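Local structure of diguanylate cyclase/phosphodiesterase (Caldicellulosiruptor saccharolyticus, 3MTK) at residues S94-I97 with S98-I101. The protein probably acts in cyclic di-GMP turnover as a GGDEF–EAL protein with cyclic-guanylate-specific phosphodiesterase activity, of which this chain is the GGDEF domain. Sequence-based numbering, arbitrary orientation.
Sequences SENI and SDFI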
ATOM      1  N   SER A  94      14.274  -0.210  -5.031  1.00 72.00           N
ATOM      2  CA  SER A  94      14.808  -1.443  -4.469  1.00 74.68           C
ATOM      3  C   SER A  94      15.404  -2.392  -5.498  1.00 76.44           C
ATOM      4  O   SER A  94      14.775  -2.717  -6.507  1.00 76.89           O
ATOM      5  CB  SER A  94      13.716  -2.171  -3.685  1.00 75.13           C
ATOM      6  OG  SER A  94      13.188  -1.332  -2.674  1.00 78.49           O
ATOM      7  N   GLU A  95      16.628  -2.837  -5.220  1.00 78.25           N
ATOM      8  CA  GLU A  95      17.332  -3.757  -6.100  1.00 79.89           C
ATOM      9  C   GLU A  95      16.574  -5.078  -6.138  1.00 78.88           C
ATOM     10  O   GLU A  95      16.431  -5.695  -7.196  1.00 79.98           O
ATOM     11  CB  GLU A  95      18.764  -3.957  -5.599  1.00 81.50           C
ATOM     12  CG  GLU A  95      19.623  -2.700  -5.714  1.00 83.59           C
ATOM     13  CD  GLU A  95      21.034  -2.888  -5.184  1.00 85.07           C
ATOM     14  OE1 GLU A  95      21.867  -1.973  -5.374  1.00 85.08           O
ATOM     15  OE2 GLU A  95      21.309  -3.945  -4.574  1.00 85.61           O
ATOM     16  N   ASN A  96      16.085  -5.500  -4.976  1.00 76.68           N
ATOM     17  CA  ASN A  96      15.306  -6.728  -4.858  1.00 74.43           C
ATOM     18  C   ASN A  96      13.959  -6.350  -4.236  1.00 69.41           C
ATOM     19  O   ASN A  96      13.826  -6.268  -3.014  1.00 68.85           O
ATOM     20  CB  ASN A  96      16.023  -7.744  -3.966  1.00 77.48           C
ATOM     21  CG  ASN A  96      15.344  -9.100  -3.975  1.00 80.05           C
ATOM     22  OD1 ASN A  96      14.135  -9.205  -3.747  1.00 81.36           O
ATOM     23  ND2 ASN A  96      16.116 -10.149  -4.239  1.00 82.81           N
ATOM     24  N   ILE A  97      12.963  -6.126  -5.085  1.00 64.06           N
ATOM     25  CA  ILE A  97      11.650  -5.722  -4.607  1.00 60.37           C
ATOM     26  C   ILE A  97      10.770  -6.862  -4.092  1.00 58.89           C
ATOM     27  O   ILE A  97       9.927  -6.640  -3.220  1.00 58.29           O
ATOM     28  CB  ILE A  97      10.883  -4.930  -5.696  1.00 58.43           C
ATOM     29  CG1 ILE A  97       9.575  -4.405  -5.104  1.00 56.79           C
ATOM     30  CG2 ILE A  97      10.688  -5.794  -6.945  1.00 55.29           C
ATOM     31  CD1 ILE A  97       8.522  -4.077  -6.110  1.00 58.71           C
ATOM     32  N   SER A  98      10.956  -8.075  -4.611  1.00 55.63           N
ATOM     33  CA  SER A  98      10.153  -9.200  -4.141  1.00 55.35           C
ATOM     34  C   SER A  98      10.426  -9.435  -2.654  1.00 54.63           C
ATOM     35  O   SER A  98       9.500  -9.492  -1.849  1.00 54.63           O
ATOM     36  CB  SER A  98      10.469 -10.472  -4.934  1.00 53.52           C
ATOM     37  OG  SER A  98      11.768 -10.941  -4.635  1.00 55.66           O
ATOM     38  N   ASP A  99      11.699  -9.562  -2.291  1.00 54.26           N
ATOM     39  CA  ASP A  99      12.069  -9.784  -0.897  1.00 53.50           C
ATOM     40  C   ASP A  99      11.553  -8.639  -0.035  1.00 52.26           C
ATOM     41  O   ASP A  99      11.158  -8.842   1.112  1.00 52.16           O
ATOM     42  CB  ASP A  99      13.591  -9.884  -0.765  1.00 56.33           C
ATOM     43  CG  ASP A  99      14.081  -9.552   0.635  1.00 58.64           C
ATOM     44  OD1 ASP A  99      13.744 -10.290   1.590  1.00 60.21           O
ATOM     45  OD2 ASP A  99      14.804  -8.541   0.782  1.00 59.95           O
ATOM     46  N   PHE A 100      11.571  -7.433  -0.596  1.00 51.14           N
ATOM     47  CA  PHE A 100      11.099  -6.248   0.102  1.00 49.57           C
ATOM     48  C   PHE A 100       9.624  -6.455   0.425  1.00 48.33           C
ATOM     49  O   PHE A 100       9.168  -6.192   1.538  1.00 47.83           O
ATOM     50  CB  PHE A 100      11.261  -5.019  -0.794  1.00 51.08           C
ATOM     51  CG  PHE A 100      10.701  -3.757  -0.201  1.00 54.58           C
ATOM     52  CD1 PHE A 100      11.399  -3.061   0.783  1.00 56.50           C
ATOM     53  CD2 PHE A 100       9.457  -3.277  -0.604  1.00 53.82           C
ATOM     54  CE1 PHE A 100      10.862  -1.898   1.360  1.00 57.34           C
ATOM     55  CE2 PHE A 100       8.914  -2.124  -0.036  1.00 54.43           C
ATOM     56  CZ  PHE A 100       9.617  -1.432   0.948  1.00 56.41           C
ATOM     57  N   ILE A 101       8.892  -6.942  -0.570  1.00 46.71           N
ATOM     58  CA  ILE A 101       7.468  -7.199  -0.449  1.00 45.55           C
ATOM     59  C   ILE A 101       7.170  -8.257   0.601  1.00 46.61           C
ATOM     60  O   ILE A 101       6.311  -8.069   1.459  1.00 45.54           O
ATOM     61  CB  ILE A 101       6.895  -7.648  -1.810  1.00 44.68           C
ATOM     62  CG1 ILE A 101       6.827  -6.444  -2.757  1.00 44.46           C
ATOM     63  CG2 ILE A 101       5.535  -8.315  -1.620  1.00 43.03           C
ATOM     64  CD1 ILE A 101       6.382  -6.779  -4.174  1.00 40.91           C
TER
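Asn96 caps the helix that starts just after it: its side-chain oxygen OD1 accepts the backbone N-H of Asp99 at 2.9 Å from OD1 to N, with an N-H...O angle of 159°. CG stands anti to the backbone N (chi1 -172°), which sets it beside the residue's own carbonyl carbon and points OD1 at the first helical residues. The same OD1 also receives the hydroxyl of Ser98, 3.1 Å from OG, so two donors grip one carbonyl oxygen, each tilted from its plane by some 20°. The amide of Asn96 and the carboxylate of Asp99 stand almost perpendicular, and the carboxylate turns to Arg103 one turn on for a salt bridge. Without the hydroxyl, as with an alanine at Ser98, OD1 would probably keep just the Asp99 N-H of this pair of donors, and the Asn96 amide would be less firmly fixed in its rotation.

The carbonyl O of Ile97 accepts from Ile101 N at 2.9 Å, an i to i+4 helical bond. On the buried side, its CG1 branch lies beside its own carbonyl carbon and brings CD1 to 4.0 Å from CD1 of Ile101, an apolar contact one helical turn apart. Ser94 OG lies over one face of the Phe100 ring, offset toward the rim, 4.3 Å from CD1.

The loop leads from strand 87-93 into helix 97-108, which packs on the central sheet of the GGDEF domain: Ile97 and Ile101 both rest on Ala127 of strand 123-129 and Ile161 of strand 159-163, while Ile97 and Phe100 reach Ile40 of strand 37-44.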